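Local coordinates for protein SxtG (Microseira wollei, PDB 6U1R) that probably transfers an amidino group through a cysteine-linked intermediate, as an amidinotransferase of the saxitoxin biosynthetic pathway, at residues G43-P55 / V72-I86. Residues are numbered along the deposited sequence; the frame is centred on the assembly and turned at random.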
# COMPACT_ATOMS: atom_id res chain seq x y z
N GLY A 43 -16.12 -12.66 -7.77
CA GLY A 43 -16.62 -11.30 -7.69
C GLY A 43 -18.14 -11.23 -7.50
O GLY A 43 -18.86 -12.23 -7.43
N SER A 44 -18.61 -9.99 -7.39
CA SER A 44 -20.02 -9.69 -7.21
C SER A 44 -20.39 -8.51 -8.10
O SER A 44 -19.60 -7.56 -8.22
CB SER A 44 -20.34 -9.36 -5.74
OG SER A 44 -21.59 -8.69 -5.62
N VAL A 45 -21.57 -8.56 -8.71
CA VAL A 45 -22.05 -7.45 -9.53
C VAL A 45 -23.04 -6.56 -8.80
O VAL A 45 -23.48 -5.55 -9.35
CB VAL A 45 -22.69 -7.94 -10.84
CG1 VAL A 45 -21.64 -8.49 -11.75
CG2 VAL A 45 -23.76 -9.00 -10.57
N GLU A 46 -23.44 -6.91 -7.58
CA GLU A 46 -24.42 -6.11 -6.86
C GLU A 46 -23.86 -4.73 -6.53
O GLU A 46 -22.69 -4.60 -6.16
CB GLU A 46 -24.83 -6.83 -5.58
CG GLU A 46 -25.46 -8.21 -5.84
CD GLU A 46 -26.25 -8.71 -4.66
OE1 GLU A 46 -25.76 -9.60 -3.94
OE2 GLU A 46 -27.38 -8.20 -4.45
N GLY A 47 -24.70 -3.70 -6.68
CA GLY A 47 -24.32 -2.32 -6.38
C GLY A 47 -23.36 -1.70 -7.36
O GLY A 47 -22.82 -0.63 -7.08
N ALA A 48 -23.13 -2.36 -8.49
CA ALA A 48 -22.12 -1.96 -9.46
C ALA A 48 -22.46 -0.62 -10.11
O ALA A 48 -23.62 -0.34 -10.42
CB ALA A 48 -21.96 -3.05 -10.53
N MET A 49 -21.43 0.21 -10.31
CA MET A 49 -21.50 1.52 -10.95
C MET A 49 -20.73 1.48 -12.26
O MET A 49 -19.68 0.84 -12.34
CB MET A 49 -20.90 2.61 -10.05
CG MET A 49 -21.47 2.64 -8.63
SD MET A 49 -23.20 3.13 -8.58
CE MET A 49 -23.09 4.81 -9.14
N LEU A 50 -21.25 2.16 -13.28
CA LEU A 50 -20.59 2.15 -14.58
C LEU A 50 -19.16 2.69 -14.48
O LEU A 50 -18.86 3.55 -13.64
CB LEU A 50 -21.39 2.98 -15.58
CG LEU A 50 -22.77 2.49 -16.01
CD1 LEU A 50 -23.39 3.52 -16.98
CD2 LEU A 50 -22.67 1.11 -16.67
N PRO A 51 -18.26 2.21 -15.35
CA PRO A 51 -16.93 2.81 -15.45
C PRO A 51 -17.03 4.29 -15.78
O PRO A 51 -17.96 4.72 -16.48
CB PRO A 51 -16.28 2.04 -16.61
CG PRO A 51 -17.09 0.85 -16.82
CD PRO A 51 -18.49 1.18 -16.38
N ALA A 52 -16.05 5.05 -15.32
CA ALA A 52 -15.93 6.46 -15.66
C ALA A 52 -15.14 6.63 -16.94
O ALA A 52 -14.12 5.95 -17.16
CB ALA A 52 -15.25 7.23 -14.53
N LEU A 53 -15.59 7.56 -17.77
CA LEU A 53 -14.99 7.78 -19.08
C LEU A 53 -13.58 8.35 -18.97
O LEU A 53 -12.71 8.03 -19.80
CB LEU A 53 -15.89 8.72 -19.90
CG LEU A 53 -15.62 8.93 -21.37
CD1 LEU A 53 -15.79 7.61 -22.15
CD2 LEU A 53 -16.57 10.01 -21.91
N GLU A 54 -13.34 9.19 -17.97
CA GLU A 54 -12.10 9.94 -17.89
C GLU A 54 -11.35 9.61 -16.61
O GLU A 54 -11.97 9.23 -15.61
CB GLU A 54 -12.37 11.46 -17.94
CG GLU A 54 -13.15 11.94 -19.15
CD GLU A 54 -12.26 12.34 -20.32
OE1 GLU A 54 -12.81 12.81 -21.35
OE2 GLU A 54 -11.02 12.20 -20.22
N PRO A 55 -10.01 9.72 -16.64
CA PRO A 55 -9.20 10.05 -17.81
C PRO A 55 -8.62 8.81 -18.52
O PRO A 55 -7.80 9.02 -19.41
CB PRO A 55 -8.07 10.89 -17.21
CG PRO A 55 -7.83 10.24 -15.89
CD PRO A 55 -9.19 9.73 -15.42
N VAL A 72 -22.89 6.78 -22.85
CA VAL A 72 -23.28 5.84 -21.80
C VAL A 72 -22.53 6.14 -20.51
O VAL A 72 -23.12 6.15 -19.42
CB VAL A 72 -22.99 4.40 -22.28
CG1 VAL A 72 -22.94 3.42 -21.10
CG2 VAL A 72 -24.01 3.96 -23.30
N LEU A 73 -21.22 6.33 -20.61
CA LEU A 73 -20.34 6.50 -19.48
C LEU A 73 -20.14 7.98 -19.19
O LEU A 73 -19.96 8.78 -20.11
CB LEU A 73 -18.97 5.88 -19.76
CG LEU A 73 -18.97 4.43 -20.25
CD1 LEU A 73 -17.55 3.97 -20.54
CD2 LEU A 73 -19.62 3.54 -19.21
N PHE A 74 -20.15 8.33 -17.91
CA PHE A 74 -20.00 9.72 -17.52
C PHE A 74 -18.58 9.99 -17.01
O PHE A 74 -17.78 9.08 -16.75
CB PHE A 74 -21.07 10.08 -16.48
CG PHE A 74 -22.43 10.34 -17.08
CD1 PHE A 74 -23.11 9.37 -17.80
CD2 PHE A 74 -23.04 11.58 -16.92
CE1 PHE A 74 -24.36 9.62 -18.35
CE2 PHE A 74 -24.28 11.84 -17.47
CZ PHE A 74 -24.95 10.86 -18.18
N GLU A 75 -18.29 11.29 -16.86
CA GLU A 75 -16.92 11.81 -16.67
C GLU A 75 -16.21 11.17 -15.49
O GLU A 75 -15.07 10.71 -15.57
CB GLU A 75 -16.98 13.32 -16.44
CG GLU A 75 -17.38 14.19 -17.64
CD GLU A 75 -18.90 14.36 -17.83
OE1 GLU A 75 -19.72 13.74 -17.11
OE2 GLU A 75 -19.26 15.16 -18.73
N THR A 76 -16.86 11.21 -14.32
CA THR A 76 -16.22 10.74 -13.09
C THR A 76 -17.10 9.76 -12.34
O THR A 76 -16.99 9.64 -11.11
CB THR A 76 -15.82 11.90 -12.17
OG1 THR A 76 -17.00 12.62 -11.75
CG2 THR A 76 -14.85 12.87 -12.89
N GLY A 77 -17.95 9.03 -13.05
CA GLY A 77 -18.80 8.03 -12.44
C GLY A 77 -20.11 8.59 -11.92
O GLY A 77 -20.60 9.62 -12.42
N GLY A 78 -20.69 7.93 -10.92
CA GLY A 78 -21.94 8.37 -10.34
C GLY A 78 -23.19 7.81 -10.98
O GLY A 78 -24.30 8.17 -10.55
N ILE A 79 -23.05 6.92 -11.96
CA ILE A 79 -24.17 6.33 -12.68
C ILE A 79 -24.19 4.84 -12.38
O ILE A 79 -23.21 4.14 -12.68
CB ILE A 79 -24.07 6.57 -14.19
CG1 ILE A 79 -23.86 8.06 -14.52
CG2 ILE A 79 -25.33 6.01 -14.90
CD1 ILE A 79 -25.04 8.94 -14.14
N PRO A 80 -25.28 4.27 -11.86
CA PRO A 80 -25.31 2.82 -11.63
C PRO A 80 -25.46 2.03 -12.92
O PRO A 80 -25.97 2.51 -13.93
CB PRO A 80 -26.54 2.63 -10.73
CG PRO A 80 -27.47 3.71 -11.18
CD PRO A 80 -26.55 4.90 -11.47
N TYR A 81 -25.00 0.78 -12.89
CA TYR A 81 -25.41 -0.16 -13.93
C TYR A 81 -26.93 -0.30 -13.89
O TYR A 81 -27.53 -0.27 -12.80
CB TYR A 81 -24.78 -1.54 -13.72
CG TYR A 81 -23.41 -1.72 -14.34
CD1 TYR A 81 -22.27 -1.31 -13.67
CD2 TYR A 81 -23.27 -2.30 -15.61
CE1 TYR A 81 -21.02 -1.47 -14.24
CE2 TYR A 81 -22.02 -2.46 -16.18
CZ TYR A 81 -20.89 -2.05 -15.48
OH TYR A 81 -19.63 -2.20 -16.02
N PRO A 82 -27.58 -0.48 -15.04
CA PRO A 82 -29.02 -0.77 -15.02
C PRO A 82 -29.32 -1.98 -14.16
O PRO A 82 -28.60 -3.00 -14.23
CB PRO A 82 -29.34 -1.03 -16.50
CG PRO A 82 -28.35 -0.21 -17.23
CD PRO A 82 -27.09 -0.27 -16.41
N PRO A 83 -30.35 -1.92 -13.32
CA PRO A 83 -30.63 -3.05 -12.43
C PRO A 83 -30.85 -4.36 -13.17
O PRO A 83 -30.47 -5.42 -12.67
CB PRO A 83 -31.91 -2.61 -11.70
CG PRO A 83 -31.91 -1.15 -11.77
CD PRO A 83 -31.23 -0.77 -13.05
N GLU A 84 -31.46 -4.31 -14.36
CA GLU A 84 -31.71 -5.56 -15.06
C GLU A 84 -30.41 -6.21 -15.52
O GLU A 84 -30.32 -7.44 -15.57
CB GLU A 84 -32.66 -5.32 -16.24
CG GLU A 84 -32.14 -4.38 -17.34
CD GLU A 84 -32.45 -2.88 -17.11
OE1 GLU A 84 -32.59 -2.41 -15.94
OE2 GLU A 84 -32.53 -2.16 -18.13
N MET A 85 -29.39 -5.40 -15.84
CA MET A 85 -28.10 -5.97 -16.20
C MET A 85 -27.45 -6.67 -15.01
O MET A 85 -26.89 -7.76 -15.15
CB MET A 85 -27.18 -4.88 -16.75
CG MET A 85 -27.61 -4.35 -18.10
SD MET A 85 -26.40 -3.18 -18.79
CE MET A 85 -25.04 -4.26 -19.15
N ILE A 86 -27.51 -6.06 -13.83
CA ILE A 86 -26.99 -6.71 -12.64
C ILE A 86 -27.72 -8.03 -12.38
O ILE A 86 -27.09 -9.05 -12.04
CB ILE A 86 -27.08 -5.74 -11.44
CG1 ILE A 86 -26.09 -4.59 -11.66
CG2 ILE A 86 -26.82 -6.47 -10.13
CD1 ILE A 86 -26.22 -3.43 -10.68
O HOH W 1 -20.75 5.37 -13.12
O HOH W 2 -19.88 6.50 -15.69
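Leu-50 sets its CD2 methyl over one face of the Tyr-81 ring, 3.5 Å from the centroid and 7° off the ring normal, a CH-pi contact. Its chi2 of 178° stretches the other branch, CD1, out anti to CA, 3.8 Å from Ile-79 CG2 and also against Val-72. The ring is further bounded by Ala-48 CB, which approaches Tyr-81 CD1 obliquely, and by Met-49 O near the ring plane. Bent at both chi2 and chi3, Met-49 brings CE to 3.4 Å from Ile-79 C. Farther along, the CD1 and CG2 ends of Ile-86 pack round Val-45 O, while Leu-73 CD2 meets Pro-51 O and CD.

Backbone bonds fix this register. Leu-50 N donates to Ile-79 O (2.8 Å) and Tyr-81 N to Ala-48 O, flanking the non-hydrogen-bonded pair Met-49 and Pro-80 of a single antiparallel bridge. One water accepts from Ile-79 N and can donate to Leu-50 O; a second likewise links Phe-74 N to Pro-51 O. Leu-53 N reaches Phe-74 O at 2.9 Å.

Tyr-81 OH bonds to Pro-361 O and its ring stacks with Phe-362. This isolated antiparallel bridge, continued by two water links and the Leu-53 bond, joins the loop after strand 37-42 to the lead-in of helix 83-102, the side chain of Pro-51 about 10 Å from that of His-264, a predicted active-site residue, within what is probably the alpha/beta propeller of amidinotransferases.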